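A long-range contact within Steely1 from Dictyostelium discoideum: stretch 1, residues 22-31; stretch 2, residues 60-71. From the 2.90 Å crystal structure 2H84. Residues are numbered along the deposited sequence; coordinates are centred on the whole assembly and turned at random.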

# COMPACT_ATOMS: atom_id res chain seq x y z
N SER A 22 8.12 11.37 15.74
CA SER A 22 8.15 12.75 15.29
C SER A 22 6.72 13.27 15.24
O SER A 22 5.84 12.60 14.71
CB SER A 22 8.78 12.83 13.90
OG SER A 22 8.69 14.14 13.38
N VAL A 23 6.48 14.44 15.80
CA VAL A 23 5.13 14.99 15.80
C VAL A 23 5.13 16.45 15.40
O VAL A 23 6.12 17.16 15.58
CB VAL A 23 4.45 14.84 17.19
CG1 VAL A 23 4.21 13.39 17.49
CG2 VAL A 23 5.32 15.47 18.28
N PRO A 24 4.00 16.93 14.86
CA PRO A 24 3.90 18.33 14.46
C PRO A 24 3.70 19.27 15.64
O PRO A 24 2.83 19.04 16.48
CB PRO A 24 2.71 18.32 13.52
CG PRO A 24 1.87 17.26 14.07
CD PRO A 24 2.82 16.17 14.45
N GLY A 25 4.54 20.30 15.70
CA GLY A 25 4.46 21.31 16.75
C GLY A 25 4.52 20.84 18.19
O GLY A 25 5.07 19.77 18.50
N GLU A 26 3.95 21.66 19.07
CA GLU A 26 3.91 21.39 20.50
C GLU A 26 2.61 20.70 20.92
O GLU A 26 1.63 20.67 20.17
CB GLU A 26 4.05 22.70 21.28
CG GLU A 26 5.38 23.40 21.12
CD GLU A 26 6.50 22.61 21.74
OE1 GLU A 26 6.88 21.56 21.17
OE2 GLU A 26 7.01 23.03 22.79
N PRO A 27 2.57 20.14 22.14
CA PRO A 27 1.37 19.46 22.61
C PRO A 27 0.25 20.47 22.79
O PRO A 27 0.40 21.44 23.54
CB PRO A 27 1.81 18.87 23.95
CG PRO A 27 3.27 18.66 23.77
CD PRO A 27 3.69 19.92 23.07
N ILE A 28 -0.87 20.25 22.10
CA ILE A 28 -2.01 21.15 22.22
C ILE A 28 -2.92 20.61 23.33
O ILE A 28 -3.20 19.41 23.39
CB ILE A 28 -2.80 21.23 20.89
CG1 ILE A 28 -1.88 21.72 19.77
CG2 ILE A 28 -3.99 22.17 21.06
CD1 ILE A 28 -2.54 21.79 18.40
N SER A 29 -3.36 21.50 24.21
CA SER A 29 -4.22 21.14 25.33
C SER A 29 -5.55 20.59 24.84
O SER A 29 -6.18 21.17 23.96
CB SER A 29 -4.49 22.36 26.20
OG SER A 29 -5.39 22.03 27.23
N GLN A 30 -5.98 19.47 25.42
CA GLN A 30 -7.26 18.86 25.03
C GLN A 30 -8.39 19.75 25.50
O GLN A 30 -9.46 19.76 24.90
CB GLN A 30 -7.40 17.47 25.65
CG GLN A 30 -7.36 16.34 24.62
CD GLN A 30 -8.61 16.26 23.76
OE1 GLN A 30 -9.55 15.53 24.06
NE2 GLN A 30 -8.63 17.03 22.67
N GLN A 31 -8.14 20.49 26.58
CA GLN A 31 -9.14 21.38 27.13
C GLN A 31 -9.41 22.58 26.22
O GLN A 31 -10.56 22.95 26.00
CB GLN A 31 -8.72 21.85 28.51
CG GLN A 31 -9.73 21.51 29.58
CD GLN A 31 -10.22 22.73 30.32
OE1 GLN A 31 -10.70 23.68 29.72
NE2 GLN A 31 -10.09 22.71 31.65
N ILE A 60 -8.22 12.26 27.15
CA ILE A 60 -7.00 12.63 26.45
C ILE A 60 -6.56 13.97 27.00
O ILE A 60 -7.37 14.89 27.15
CB ILE A 60 -7.22 12.74 24.94
CG1 ILE A 60 -7.54 11.35 24.37
CG2 ILE A 60 -6.00 13.34 24.27
CD1 ILE A 60 -7.76 11.33 22.89
N LYS A 61 -5.27 14.10 27.32
CA LYS A 61 -4.75 15.33 27.89
C LYS A 61 -4.21 16.27 26.83
O LYS A 61 -4.45 17.47 26.89
CB LYS A 61 -3.65 15.00 28.90
CG LYS A 61 -3.54 16.02 30.02
CD LYS A 61 -2.86 15.42 31.24
CE LYS A 61 -3.05 16.32 32.44
NZ LYS A 61 -2.28 15.90 33.62
N THR A 62 -3.47 15.72 25.86
CA THR A 62 -2.90 16.51 24.77
C THR A 62 -2.85 15.76 23.45
O THR A 62 -2.91 14.52 23.41
CB THR A 62 -1.45 16.96 25.09
OG1 THR A 62 -0.67 15.82 25.47
CG2 THR A 62 -1.42 17.99 26.19
N ARG A 63 -2.72 16.52 22.37
CA ARG A 63 -2.62 16.00 21.01
C ARG A 63 -1.78 16.95 20.18
O ARG A 63 -1.73 18.15 20.46
CB ARG A 63 -4.01 15.87 20.37
CG ARG A 63 -4.78 14.63 20.75
CD ARG A 63 -6.05 14.52 19.93
NE ARG A 63 -7.01 15.57 20.25
CZ ARG A 63 -7.98 15.98 19.44
NH1 ARG A 63 -8.13 15.43 18.24
NH2 ARG A 63 -8.81 16.93 19.82
N HIS A 64 -1.10 16.41 19.17
CA HIS A 64 -0.28 17.22 18.27
C HIS A 64 -1.04 17.27 16.95
O HIS A 64 -1.44 16.24 16.40
CB HIS A 64 1.09 16.57 18.09
CG HIS A 64 1.91 16.57 19.34
ND1 HIS A 64 2.86 17.54 19.61
CD2 HIS A 64 1.90 15.76 20.42
CE1 HIS A 64 3.39 17.31 20.80
NE2 HIS A 64 2.83 16.24 21.31
N LEU A 65 -1.26 18.48 16.44
CA LEU A 65 -2.04 18.62 15.22
C LEU A 65 -1.43 19.55 14.19
O LEU A 65 -1.03 20.66 14.53
CB LEU A 65 -3.44 19.12 15.56
CG LEU A 65 -4.18 18.47 16.72
CD1 LEU A 65 -5.39 19.30 17.06
CD2 LEU A 65 -4.58 17.06 16.37
N VAL A 66 -1.38 19.11 12.94
CA VAL A 66 -0.86 19.93 11.87
C VAL A 66 -1.83 21.10 11.77
O VAL A 66 -1.43 22.22 11.44
CB VAL A 66 -0.81 19.15 10.53
CG1 VAL A 66 -0.51 20.09 9.37
CG2 VAL A 66 0.25 18.08 10.60
N ARG A 67 -3.11 20.85 12.06
CA ARG A 67 -4.11 21.90 12.03
C ARG A 67 -4.58 22.17 13.46
O ARG A 67 -5.38 21.42 14.01
CB ARG A 67 -5.31 21.52 11.17
CG ARG A 67 -6.40 22.60 11.14
CD ARG A 67 -7.45 22.33 10.08
NE ARG A 67 -8.54 23.30 10.13
CZ ARG A 67 -9.07 23.87 9.05
NH1 ARG A 67 -8.62 23.55 7.85
NH2 ARG A 67 -10.06 24.75 9.15
N ASP A 68 -4.08 23.24 14.05
CA ASP A 68 -4.42 23.60 15.41
C ASP A 68 -5.75 24.34 15.41
O ASP A 68 -5.81 25.54 15.18
CB ASP A 68 -3.32 24.49 16.01
CG ASP A 68 -3.55 24.82 17.47
OD1 ASP A 68 -2.66 25.39 18.12
OD2 ASP A 68 -4.64 24.52 17.99
N TYR A 69 -6.82 23.60 15.68
CA TYR A 69 -8.15 24.18 15.68
C TYR A 69 -8.39 25.30 16.68
O TYR A 69 -9.38 26.02 16.58
CB TYR A 69 -9.19 23.07 15.86
CG TYR A 69 -9.33 22.21 14.62
CD1 TYR A 69 -8.41 21.20 14.33
CD2 TYR A 69 -10.35 22.45 13.70
CE1 TYR A 69 -8.51 20.47 13.16
CE2 TYR A 69 -10.45 21.73 12.53
CZ TYR A 69 -9.53 20.74 12.26
OH TYR A 69 -9.63 20.03 11.09
N THR A 70 -7.49 25.48 17.64
CA THR A 70 -7.67 26.54 18.62
C THR A 70 -7.37 27.87 17.94
O THR A 70 -7.80 28.92 18.41
CB THR A 70 -6.76 26.38 19.86
OG1 THR A 70 -5.43 26.83 19.55
CG2 THR A 70 -6.69 24.94 20.26
N LYS A 71 -6.63 27.81 16.84
CA LYS A 71 -6.30 29.01 16.06
C LYS A 71 -7.53 29.34 15.21
O LYS A 71 -8.01 28.50 14.45
CB LYS A 71 -5.10 28.76 15.15
CG LYS A 71 -3.82 28.42 15.87
CD LYS A 71 -2.64 28.62 14.92
CE LYS A 71 -1.30 28.37 15.59
NZ LYS A 71 -0.31 27.89 14.58
O HOH W 1 0.70 20.92 17.67

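Stretch 1 runs antiparallel to stretch 2, and their contact, which buries 796 Å² in total, changes character along its length: first a clasp around a histidine ring, then a short piece of β-ladder. Ser22 lies out of reach, so the contact begins with Val23. Its CA-to-CB bond points toward stretch 2, and CG2 lies over one face of the His64 ring, 3.6 Å from the ring centroid. A branched aliphatic side chain suits this place, since its methyl can rest flat against an aromatic face.

Pro24 also points toward stretch 2, packing its CB against Val66 CG2 at 3.8 Å, while its carbonyl lies near the plane of the imidazole. His64 ND1 donates a weak hydrogen bond to Pro24 O (3.5 Å) and another to Gly25 O (3.3 Å), so one N-H is shared between successive carbonyls. Gly25 has a phi of 56°, a conformation that glycine adopts more easily than other residues. The CA-to-CB bond of Glu26 points away from stretch 2, and the residue is exposed, as suits a charged side chain. Its backbone contributes instead: a water donates to Glu26 O (2.7 Å) and to Pro24 O (3.1 Å), and accepts a weak bond from Leu65 N (3.4 Å), so one water joins both carbonyls to the backbone of stretch 2.

Pro27 completes the clasp. Its CA sits 3.8 Å from the centroid of the His64 ring, on the face opposite Val23, so the imidazole is held between two aliphatic groups with its edge turned to Pro24 O and Gly25 O. Having no N-H, Pro27 leaves no backbone donor unpaired where its N lies against the ring, 3.2 Å from His64 CE1.

Ile28 forms a β-bridge with Arg63. Ile28 N donates to Arg63 O (2.8 Å) and Arg63 N returns a bond to Ile28 O (3.1 Å), the reciprocal pair of an antiparallel bridge. Stretch 2 covers 131 Å² of Ile28, whose side chain extends CD1 to 4.0 Å from Leu65 CB and 3.3 Å from Asp68 CG. Asp68 is itself held in place, its OD2 accepting from Thr70 N (3.0 Å) and Thr70 OG1 (2.9 Å).

Ser29 and Thr62 form a non-hydrogen-bonded pair, their side chains on the face opposite those of Ile28 and Arg63. Ser29 occupies the N-cap position, where serine is common. Gln30 then opens the helix, yet its N still donates to Lys61 O (2.9 Å). Its CA-to-CB bond points toward stretch 2, and the buried side chain places CG 3.3 Å from Ile60 CG2.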